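Local coordinates for protein cyclase (Uncultured organism, PDB 5IBZ) that is a putative cyclase that binds acetylphosphate and may act as an arylformamidase, at residues G50-A56 and L317-K323; F155-L161 and Y298-A304; D115-H119 and A143-I148. One frame throughout, in Å; residues are numbered along the deposited sequence.

How the contacts relate
A large mixed sheet organises this chain: contacts 1 and 2 are strand pairs within it, and contact 3 joins loops beside its other end. Contacts 1 and 2 are adjacent: their centres lie about 9 Å apart, and strands 320-322 and 299-303 are neighbours joined by probable hydrogen bonds such as Val322 N to Phe301 O (2.7 Å). Together they set the order 52-54, 320-322, 299-303, 158-163. Contact 3 begins at the end of strand 113-115, its centre about 25 Å from that of contact 1 and about 22 Å from that of contact 2, and reaches the acetylphosphate. Along the chain, contact 3 closes before contact 2 opens, and contact 1 encloses both, pairing the first strand of the sheet in sequence with the last. All three touch the second subunit.

Contact 1. Residues G50-A56 and L317-K323; sequences GKTFSLA and LNPIAVK
Pairing of the first and last strands of a sheet in sequence is exemplified here: strand 52-54, outermost within the chain, runs antiparallel to C-terminal strand 320-322, with axes 4.6 Å apart and N-to-C directions at 162°. Gly50, at positive phi (77°), donates N to Lys323 O (2.8 Å). Lys51 O accepts Lys323 N (2.9 Å). Thr52 faces Val322 as a non-hydrogen-bonded pair (CA-CA 4.7 Å). Phe53 and Ala321 form the hydrogen-bonded pair, Phe53 N to Ala321 O and Ala321 N to Phe53 O both 2.9 Å; the Phe53 side chain (chi1 m) lies on the same sheet face as Ala321, CB to CB 4.4 Å, and packs on helix 286-295. Ser54 opposes Ile320 (CA-CA 4.7 Å), its t rotamer carrying OG to Asn318 OD1 at 2.7 Å, while Asn318 ND2 bonds backbone oxygens of the second subunit. Leu55 N meets Pro319 O (2.8 Å). Beyond this bond, Ala56 CB packs 4.1 Å from Pro319 CD. Lys51 NZ and Lys323 NZ approach to 4.6 Å, yet both form salt bridges to Asp291 and Asp295, and the terminal carboxylate of Lys323 pairs with Arg297: two acids offset the clustered charge and tie both segments to helix 286-295.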
loop_
_atom_site.group_PDB
_atom_site.type_symbol
_atom_site.label_atom_id
_atom_site.label_comp_id
_atom_site.label_asym_id
_atom_site.label_seq_id
_atom_site.Cartn_x
_atom_site.Cartn_y
_atom_site.Cartn_z
ATOM N N GLY B 50 -15.143 -36.052 -0.984
ATOM C CA GLY B 50 -15.284 -34.691 -1.475
ATOM C C GLY B 50 -15.444 -33.624 -0.408
ATOM O O GLY B 50 -15.775 -32.485 -0.730
ATOM N N LYS B 51 -15.255 -33.989 0.861
ATOM C CA LYS B 51 -15.196 -33.010 1.944
ATOM C C LYS B 51 -14.027 -32.078 1.680
ATOM O O LYS B 51 -12.973 -32.517 1.199
ATOM C CB LYS B 51 -15.043 -33.677 3.309
ATOM C CG LYS B 51 -16.239 -34.520 3.736
ATOM C CD LYS B 51 -16.159 -34.970 5.197
ATOM C CE LYS B 51 -15.057 -35.994 5.389
ATOM N NZ LYS B 51 -15.111 -36.561 6.768
ATOM N N THR B 52 -14.243 -30.793 1.950
ATOM C CA THR B 52 -13.212 -29.771 1.772
ATOM C C THR B 52 -13.096 -28.899 3.009
ATOM O O THR B 52 -14.099 -28.594 3.660
ATOM C CB THR B 52 -13.495 -28.864 0.546
ATOM O OG1 THR B 52 -14.799 -28.253 0.667
ATOM C CG2 THR B 52 -13.391 -29.657 -0.757
ATOM N N PHE B 53 -11.866 -28.485 3.302
ATOM C CA PHE B 53 -11.569 -27.596 4.421
ATOM C C PHE B 53 -10.554 -26.544 4.008
ATOM O O PHE B 53 -9.497 -26.872 3.499
ATOM C CB PHE B 53 -11.023 -28.391 5.612
ATOM C CG PHE B 53 -11.960 -29.453 6.080
ATOM C CD1 PHE B 53 -12.920 -29.152 7.000
ATOM C CD2 PHE B 53 -11.910 -30.727 5.553
ATOM C CE1 PHE B 53 -13.810 -30.115 7.427
ATOM C CE2 PHE B 53 -12.813 -31.692 5.994
ATOM C CZ PHE B 53 -13.746 -31.370 6.910
ATOM N N SER B 54 -10.888 -25.270 4.200
ATOM C CA SER B 54 -9.912 -24.199 4.057
ATOM C C SER B 54 -9.049 -24.119 5.298
ATOM O O SER B 54 -9.586 -24.019 6.402
ATOM C CB SER B 54 -10.595 -22.863 3.845
ATOM O OG SER B 54 -9.685 -21.805 4.055
ATOM N N LEU B 55 -7.733 -24.112 5.113
ATOM C CA LEU B 55 -6.807 -24.053 6.232
ATOM C C LEU B 55 -6.205 -22.659 6.368
ATOM O O LEU B 55 -5.109 -22.498 6.902
ATOM C CB LEU B 55 -5.692 -25.108 6.067
ATOM C CG LEU B 55 -6.200 -26.500 5.662
ATOM C CD1 LEU B 55 -5.018 -27.463 5.580
ATOM C CD2 LEU B 55 -7.217 -27.039 6.643
ATOM N N ALA B 56 -6.927 -21.658 5.891
ATOM C CA ALA B 56 -6.489 -20.272 6.013
ATOM C C ALA B 56 -7.186 -19.517 7.135
ATOM O O ALA B 56 -8.356 -19.758 7.435
ATOM C CB ALA B 56 -6.717 -19.539 4.700
ATOM N N LEU B 317 -1.734 -17.792 0.857
ATOM C CA LEU B 317 -2.480 -18.818 0.151
ATOM C C LEU B 317 -3.726 -19.189 0.919
ATOM O O LEU B 317 -3.951 -18.732 2.029
ATOM C CB LEU B 317 -1.621 -20.043 -0.085
ATOM C CG LEU B 317 -1.322 -20.860 1.158
ATOM C CD1 LEU B 317 -1.105 -22.332 0.733
ATOM C CD2 LEU B 317 -0.093 -20.359 1.849
ATOM N N ASN B 318 -4.542 -20.010 0.257
ATOM C CA ASN B 318 -5.701 -20.620 0.878
ATOM C C ASN B 318 -5.571 -22.123 0.675
ATOM O O ASN B 318 -6.052 -22.675 -0.311
ATOM C CB ASN B 318 -6.987 -20.086 0.276
ATOM C CG ASN B 318 -8.196 -20.676 0.913
ATOM O OD1 ASN B 318 -8.103 -21.351 1.926
ATOM N ND2 ASN B 318 -9.345 -20.452 0.312
ATOM N N PRO B 319 -4.867 -22.794 1.588
ATOM C CA PRO B 319 -4.713 -24.249 1.390
ATOM C C PRO B 319 -6.042 -24.981 1.557
ATOM O O PRO B 319 -6.735 -24.718 2.555
ATOM C CB PRO B 319 -3.730 -24.656 2.501
ATOM C CG PRO B 319 -3.338 -23.373 3.202
ATOM C CD PRO B 319 -4.405 -22.372 2.907
ATOM N N ILE B 320 -6.401 -25.864 0.618
ATOM C CA ILE B 320 -7.617 -26.664 0.740
ATOM C C ILE B 320 -7.264 -28.133 0.954
ATOM O O ILE B 320 -6.568 -28.723 0.125
ATOM C CB ILE B 320 -8.505 -26.560 -0.507
ATOM C CG1 ILE B 320 -8.748 -25.104 -0.918
ATOM C CG2 ILE B 320 -9.844 -27.267 -0.252
ATOM C CD1 ILE B 320 -9.441 -24.243 0.142
ATOM N N ALA B 321 -7.723 -28.685 2.082
ATOM C CA ALA B 321 -7.664 -30.118 2.325
ATOM C C ALA B 321 -8.896 -30.763 1.702
ATOM O O ALA B 321 -10.021 -30.311 1.954
ATOM C CB ALA B 321 -7.603 -30.410 3.820
ATOM N N VAL B 322 -8.674 -31.800 0.892
ATOM C CA VAL B 322 -9.759 -32.507 0.209
ATOM C C VAL B 322 -9.721 -33.977 0.573
ATOM O O VAL B 322 -8.697 -34.638 0.433
ATOM C CB VAL B 322 -9.672 -32.360 -1.327
ATOM C CG1 VAL B 322 -10.948 -32.854 -1.990
ATOM C CG2 VAL B 322 -9.403 -30.921 -1.712
ATOM N N LYS B 323 -10.841 -34.481 1.075
ATOM C CA LYS B 323 -10.943 -35.874 1.519
ATOM C C LYS B 323 -11.972 -36.656 0.709
ATOM O O LYS B 323 -12.450 -36.120 -0.291
ATOM C CB LYS B 323 -11.272 -35.894 3.018
ATOM C CG LYS B 323 -10.090 -35.382 3.845
ATOM C CD LYS B 323 -10.435 -35.199 5.325
ATOM C CE LYS B 323 -10.476 -36.543 6.013
ATOM N NZ LYS B 323 -10.614 -36.390 7.495
ATOM O OXT LYS B 323 -12.317 -37.823 0.984
#

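Contact 2. Residues F155-L161 and Y298-A304; sequences FLGRGVL and YEFFLAA
Inside the mixed sheet, this is an antiparallel pair of strands, 158-161 and 299-303, strongly twisted: axes 4.5 Å apart, N-to-C directions at 122°. Strand 299-303 lies between this partner and strand 320-322. The chain turns a corner at Gly157 (phi/psi 173/-150°), yet pairing continues. Gly157 and Leu302 are a hydrogen-bonded pair (Gly157 N to Leu302 O 3.0 Å, Leu302 N to Gly157 O 2.8 Å), as are Gly159 and Phe300 (Gly159 N to Phe300 O 2.8 Å, Phe300 N to Gly159 O 2.9 Å). Ala304 N to Phe155 O (2.8 Å) and Leu161 N to Tyr298 O (2.9 Å) extend the register. Non-hydrogen-bonded pairs put Leu156 by Ala303 (CA-CA 4.5 Å), Val160 by Glu299 (CA-CA 4.5 Å) and, side chains diverging, Arg158 by Phe301 (CA-CA 4.9 Å). The Phe301 ring meets that of Phe301 of the second subunit, planes at about 70°. Phe300 (chi1 p) folds over Gly159, where a CB would clash; Gly159 CA makes an off-centre CH-pi contact 4.2 Å from the ring centroid.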
loop_
_atom_site.group_PDB
_atom_site.type_symbol
_atom_site.label_atom_id
_atom_site.label_comp_id
_atom_site.label_asym_id
_atom_site.label_seq_id
_atom_site.Cartn_x
_atom_site.Cartn_y
_atom_site.Cartn_z
ATOM N N PHE B 155 3.240 -27.933 -4.250
ATOM C CA PHE B 155 2.414 -27.974 -3.037
ATOM C C PHE B 155 0.963 -28.332 -3.327
ATOM O O PHE B 155 0.058 -27.981 -2.570
ATOM C CB PHE B 155 2.508 -26.656 -2.266
ATOM C CG PHE B 155 3.920 -26.154 -2.118
ATOM C CD1 PHE B 155 4.931 -26.993 -1.722
ATOM C CD2 PHE B 155 4.225 -24.837 -2.417
ATOM C CE1 PHE B 155 6.253 -26.527 -1.627
ATOM C CE2 PHE B 155 5.521 -24.365 -2.310
ATOM C CZ PHE B 155 6.529 -25.212 -1.919
ATOM N N LEU B 156 0.786 -29.116 -4.373
ATOM C CA LEU B 156 -0.470 -29.757 -4.636
ATOM C C LEU B 156 -0.150 -31.249 -4.710
ATOM O O LEU B 156 0.540 -31.698 -5.630
ATOM C CB LEU B 156 -1.076 -29.178 -5.908
ATOM C CG LEU B 156 -2.415 -29.736 -6.346
ATOM C CD1 LEU B 156 -3.252 -28.644 -7.002
ATOM C CD2 LEU B 156 -2.196 -30.911 -7.283
ATOM N N GLY B 157 -0.605 -32.004 -3.709
ATOM C CA GLY B 157 -0.170 -33.372 -3.523
ATOM C C GLY B 157 -0.734 -33.895 -2.229
ATOM O O GLY B 157 -1.834 -33.496 -1.812
ATOM N N ARG B 158 -0.009 -34.812 -1.597
ATOM C CA ARG B 158 -0.528 -35.457 -0.397
ATOM C C ARG B 158 -0.182 -34.628 0.837
ATOM O O ARG B 158 0.950 -34.157 0.987
ATOM C CB ARG B 158 0.027 -36.876 -0.264
ATOM C CG ARG B 158 -0.998 -37.875 0.293
ATOM C CD ARG B 158 -0.452 -39.280 0.281
ATOM N NE ARG B 158 0.405 -39.432 1.424
ATOM C CZ ARG B 158 0.268 -40.351 2.372
ATOM N NH1 ARG B 158 -0.653 -41.302 2.287
ATOM N NH2 ARG B 158 1.096 -40.343 3.395
ATOM N N GLY B 159 -1.177 -34.406 1.692
ATOM C CA GLY B 159 -0.947 -33.756 2.970
ATOM C C GLY B 159 -1.302 -34.719 4.082
ATOM O O GLY B 159 -2.158 -35.597 3.912
ATOM N N VAL B 160 -0.623 -34.571 5.214
ATOM C CA VAL B 160 -0.888 -35.363 6.396
ATOM C C VAL B 160 -0.942 -34.432 7.605
ATOM O O VAL B 160 0.010 -33.666 7.854
ATOM C CB VAL B 160 0.188 -36.442 6.616
ATOM C CG1 VAL B 160 -0.139 -37.287 7.880
ATOM C CG2 VAL B 160 0.305 -37.314 5.375
ATOM N N LEU B 161 -2.063 -34.483 8.323
ATOM C CA LEU B 161 -2.216 -33.785 9.597
ATOM C C LEU B 161 -1.655 -34.607 10.727
ATOM O O LEU B 161 -1.982 -35.782 10.861
ATOM C CB LEU B 161 -3.686 -33.484 9.896
ATOM C CG LEU B 161 -3.990 -32.897 11.274
ATOM C CD1 LEU B 161 -3.454 -31.491 11.393
ATOM C CD2 LEU B 161 -5.497 -32.936 11.539
ATOM N N TYR B 298 -6.284 -39.046 8.406
ATOM C CA TYR B 298 -5.426 -37.878 8.565
ATOM C C TYR B 298 -4.590 -37.564 7.315
ATOM O O TYR B 298 -3.812 -36.607 7.305
ATOM C CB TYR B 298 -4.509 -38.094 9.759
ATOM C CG TYR B 298 -5.240 -38.014 11.078
ATOM C CD1 TYR B 298 -5.919 -39.102 11.599
ATOM C CD2 TYR B 298 -5.233 -36.833 11.789
ATOM C CE1 TYR B 298 -6.583 -38.982 12.824
ATOM C CE2 TYR B 298 -5.875 -36.717 12.988
ATOM C CZ TYR B 298 -6.557 -37.768 13.486
ATOM O OH TYR B 298 -7.199 -37.591 14.695
ATOM N N GLU B 299 -4.741 -38.399 6.285
ATOM C CA GLU B 299 -4.063 -38.203 5.005
ATOM C C GLU B 299 -5.067 -37.743 3.974
ATOM O O GLU B 299 -6.176 -38.283 3.887
ATOM C CB GLU B 299 -3.377 -39.488 4.528
ATOM C CG GLU B 299 -2.355 -40.056 5.501
ATOM C CD GLU B 299 -2.819 -41.339 6.178
ATOM O OE1 GLU B 299 -4.023 -41.654 6.107
ATOM O OE2 GLU B 299 -1.970 -42.042 6.776
ATOM N N PHE B 300 -4.701 -36.730 3.196
ATOM C CA PHE B 300 -5.656 -36.127 2.276
ATOM C C PHE B 300 -4.958 -35.504 1.082
ATOM O O PHE B 300 -3.719 -35.448 1.019
ATOM C CB PHE B 300 -6.479 -35.060 2.996
ATOM C CG PHE B 300 -5.636 -34.140 3.839
ATOM C CD1 PHE B 300 -5.018 -33.040 3.285
ATOM C CD2 PHE B 300 -5.430 -34.409 5.174
ATOM C CE1 PHE B 300 -4.236 -32.218 4.054
ATOM C CE2 PHE B 300 -4.648 -33.594 5.945
ATOM C CZ PHE B 300 -4.041 -32.497 5.384
ATOM N N PHE B 301 -5.758 -35.065 0.122
ATOM C CA PHE B 301 -5.236 -34.287 -0.997
ATOM C C PHE B 301 -5.181 -32.836 -0.546
ATOM O O PHE B 301 -6.137 -32.321 0.024
ATOM C CB PHE B 301 -6.102 -34.467 -2.250
ATOM C CG PHE B 301 -5.619 -33.717 -3.462
ATOM C CD1 PHE B 301 -6.003 -32.397 -3.682
ATOM C CD2 PHE B 301 -4.816 -34.347 -4.385
ATOM C CE1 PHE B 301 -5.574 -31.723 -4.826
ATOM C CE2 PHE B 301 -4.367 -33.670 -5.521
ATOM C CZ PHE B 301 -4.762 -32.363 -5.736
ATOM N N LEU B 302 -4.035 -32.204 -0.756
ATOM C CA LEU B 302 -3.813 -30.822 -0.348
ATOM C C LEU B 302 -3.538 -29.944 -1.552
ATOM O O LEU B 302 -2.616 -30.236 -2.321
ATOM C CB LEU B 302 -2.637 -30.746 0.608
ATOM C CG LEU B 302 -2.290 -29.355 1.140
ATOM C CD1 LEU B 302 -3.452 -28.742 1.883
ATOM C CD2 LEU B 302 -1.095 -29.453 2.038
ATOM N N ALA B 303 -4.347 -28.894 -1.730
ATOM C CA ALA B 303 -4.079 -27.868 -2.731
ATOM C C ALA B 303 -3.593 -26.629 -2.021
ATOM O O ALA B 303 -4.412 -25.833 -1.518
ATOM C CB ALA B 303 -5.324 -27.560 -3.550
ATOM N N ALA B 304 -2.266 -26.485 -1.959
ATOM C CA ALA B 304 -1.630 -25.401 -1.221
ATOM C C ALA B 304 -0.648 -24.652 -2.117
ATOM O O ALA B 304 0.427 -24.216 -1.685
ATOM C CB ALA B 304 -0.954 -25.932 0.009
#

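Contact 3. Residues D115-H119 and A143-I148; sequences DALSH and ATKLGI. With UVW (acetylphosphate), chain F.
A loop bearing two ligand-pocket residues packs on a second loop through Leu146, Ser118 and Ala116. Residues 116-119 form a type I beta turn closed by His119 N to Ala116 O (3.0 Å); segment 143-148 is mostly irregular, Leu146 taking positive phi (65/21°). Leu146, the residue with most surface buried here, points its CA-to-CB bond toward the turn and packs CD1 4.4 Å from Leu117 CB. Its carbonyl is the polar focus: Ser118, in the p rotamer, donates OG to Leu146 O at 2.8 Å, and a water joins the same oxygen (2.7 Å) to Leu117 N (2.9 Å). Ser118 OG also lies 3.7 Å from Ala143 CB, and the register sets the CA atoms of Ser118 and Leu146 5.2 Å apart. Ala116 CB supplies an apolar contact, 3.7 Å from Ile148 CD1, with CA atoms of the two residues 5.4 Å apart. The end of the His119 side chain (chi1 t, chi2 59°) leads away from segment 143-148 and donates NE2 to O1P of the bound acetylphosphate at 2.6 Å; Arg69 and His268 bind it too, while His119 ND1 bonds Ala100 O of the second subunit. Segment 115-119 carries two pocket residues, Asp115 and His119, and packs on segment 143-148 through Ala116, Leu117 and Ser118. It joins strand 113-115, neighbour of 278-281, to strand 120-122, and segment 143-148 lies between strands 120-122 and 158-163.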
loop_
_atom_site.group_PDB
_atom_site.type_symbol
_atom_site.label_atom_id
_atom_site.label_comp_id
_atom_site.label_asym_id
_atom_site.label_seq_id
_atom_site.Cartn_x
_atom_site.Cartn_y
_atom_site.Cartn_z
ATOM N N ASP B 115 6.734 -19.885 3.117
ATOM C CA ASP B 115 7.997 -19.164 3.021
ATOM C C ASP B 115 8.852 -19.860 2.000
ATOM O O ASP B 115 9.031 -21.076 2.062
ATOM C CB ASP B 115 8.696 -19.125 4.366
ATOM C CG ASP B 115 7.843 -18.458 5.433
ATOM O OD1 ASP B 115 6.969 -17.629 5.078
ATOM O OD2 ASP B 115 8.031 -18.783 6.626
ATOM N N ALA B 116 9.345 -19.105 1.023
ATOM C CA ALA B 116 10.247 -19.651 -0.000
ATOM C C ALA B 116 11.618 -19.934 0.575
ATOM O O ALA B 116 11.949 -19.493 1.679
ATOM C CB ALA B 116 10.370 -18.685 -1.152
ATOM N N LEU B 117 12.433 -20.638 -0.197
ATOM C CA LEU B 117 13.795 -20.926 0.253
ATOM C C LEU B 117 14.653 -19.649 0.260
ATOM O O LEU B 117 15.730 -19.623 0.846
ATOM C CB LEU B 117 14.426 -21.998 -0.632
ATOM C CG LEU B 117 13.607 -23.273 -0.759
ATOM C CD1 LEU B 117 14.374 -24.282 -1.595
ATOM C CD2 LEU B 117 13.231 -23.869 0.607
ATOM N N SER B 118 14.178 -18.601 -0.406
ATOM C CA SER B 118 14.827 -17.290 -0.352
ATOM C C SER B 118 14.477 -16.492 0.900
ATOM O O SER B 118 14.976 -15.391 1.087
ATOM C CB SER B 118 14.452 -16.473 -1.592
ATOM O OG SER B 118 13.052 -16.550 -1.847
ATOM N N HIS B 119 13.598 -17.016 1.758
ATOM C CA HIS B 119 13.161 -16.276 2.946
ATOM C C HIS B 119 14.165 -16.294 4.104
ATOM O O HIS B 119 14.175 -15.367 4.909
ATOM C CB HIS B 119 11.810 -16.820 3.451
ATOM C CG HIS B 119 11.358 -16.233 4.750
ATOM N ND1 HIS B 119 11.147 -14.882 4.925
ATOM C CD2 HIS B 119 11.069 -16.813 5.939
ATOM C CE1 HIS B 119 10.754 -14.655 6.166
ATOM N NE2 HIS B 119 10.699 -15.813 6.803
ATOM N N ALA B 143 14.102 -11.721 -5.232
ATOM C CA ALA B 143 14.817 -12.991 -5.179
ATOM C C ALA B 143 15.091 -13.487 -6.613
ATOM O O ALA B 143 14.223 -14.106 -7.242
ATOM C CB ALA B 143 14.024 -13.999 -4.390
ATOM N N THR B 144 16.283 -13.209 -7.144
ATOM C CA THR B 144 16.577 -13.522 -8.542
ATOM C C THR B 144 16.862 -15.004 -8.725
ATOM O O THR B 144 16.829 -15.526 -9.850
ATOM C CB THR B 144 17.772 -12.713 -9.088
ATOM O OG1 THR B 144 18.993 -13.089 -8.426
ATOM C CG2 THR B 144 17.516 -11.228 -8.930
ATOM N N LYS B 145 17.133 -15.660 -7.603
ATOM C CA LYS B 145 17.183 -17.110 -7.494
ATOM C C LYS B 145 16.336 -17.480 -6.277
ATOM O O LYS B 145 16.230 -16.710 -5.321
ATOM C CB LYS B 145 18.627 -17.608 -7.351
ATOM C CG LYS B 145 19.435 -17.525 -8.635
ATOM C CD LYS B 145 20.808 -18.151 -8.510
ATOM C CE LYS B 145 21.456 -18.243 -9.878
ATOM N NZ LYS B 145 22.717 -19.039 -9.804
ATOM N N LEU B 146 15.718 -18.662 -6.333
ATOM C CA LEU B 146 14.916 -19.211 -5.235
ATOM C C LEU B 146 13.653 -18.396 -4.910
ATOM O O LEU B 146 13.071 -18.531 -3.821
ATOM C CB LEU B 146 15.757 -19.351 -3.967
ATOM C CG LEU B 146 17.085 -20.126 -4.086
ATOM C CD1 LEU B 146 17.817 -20.161 -2.752
ATOM C CD2 LEU B 146 16.879 -21.542 -4.613
ATOM N N GLY B 147 13.196 -17.583 -5.865
ATOM C CA GLY B 147 11.921 -16.927 -5.738
ATOM C C GLY B 147 10.803 -17.958 -5.750
ATOM O O GLY B 147 10.967 -19.073 -6.260
ATOM N N ILE B 148 9.669 -17.594 -5.160
ATOM C CA ILE B 148 8.543 -18.508 -5.028
ATOM C C ILE B 148 7.962 -18.920 -6.397
ATOM O O ILE B 148 7.248 -19.925 -6.464
ATOM C CB ILE B 148 7.445 -17.890 -4.126
ATOM C CG1 ILE B 148 6.492 -18.947 -3.575
ATOM C CG2 ILE B 148 6.638 -16.819 -4.850
ATOM C CD1 ILE B 148 7.076 -19.819 -2.515
HETATM C C1 UVW F . 9.930 -14.677 12.300
HETATM O O1 UVW F . 9.699 -13.702 11.671
HETATM C C1M UVW F . 10.524 -14.561 13.702
HETATM O O2 UVW F . 9.666 -15.950 11.785
HETATM P P UVW F . 9.168 -16.216 10.241
HETATM O O1P UVW F . 10.008 -15.438 9.256
HETATM O O2P UVW F . 9.315 -17.703 10.015
HETATM O O3P UVW F . 7.725 -15.825 10.048
HETATM O O HOH W 1 11.965 -20.897 -3.026
#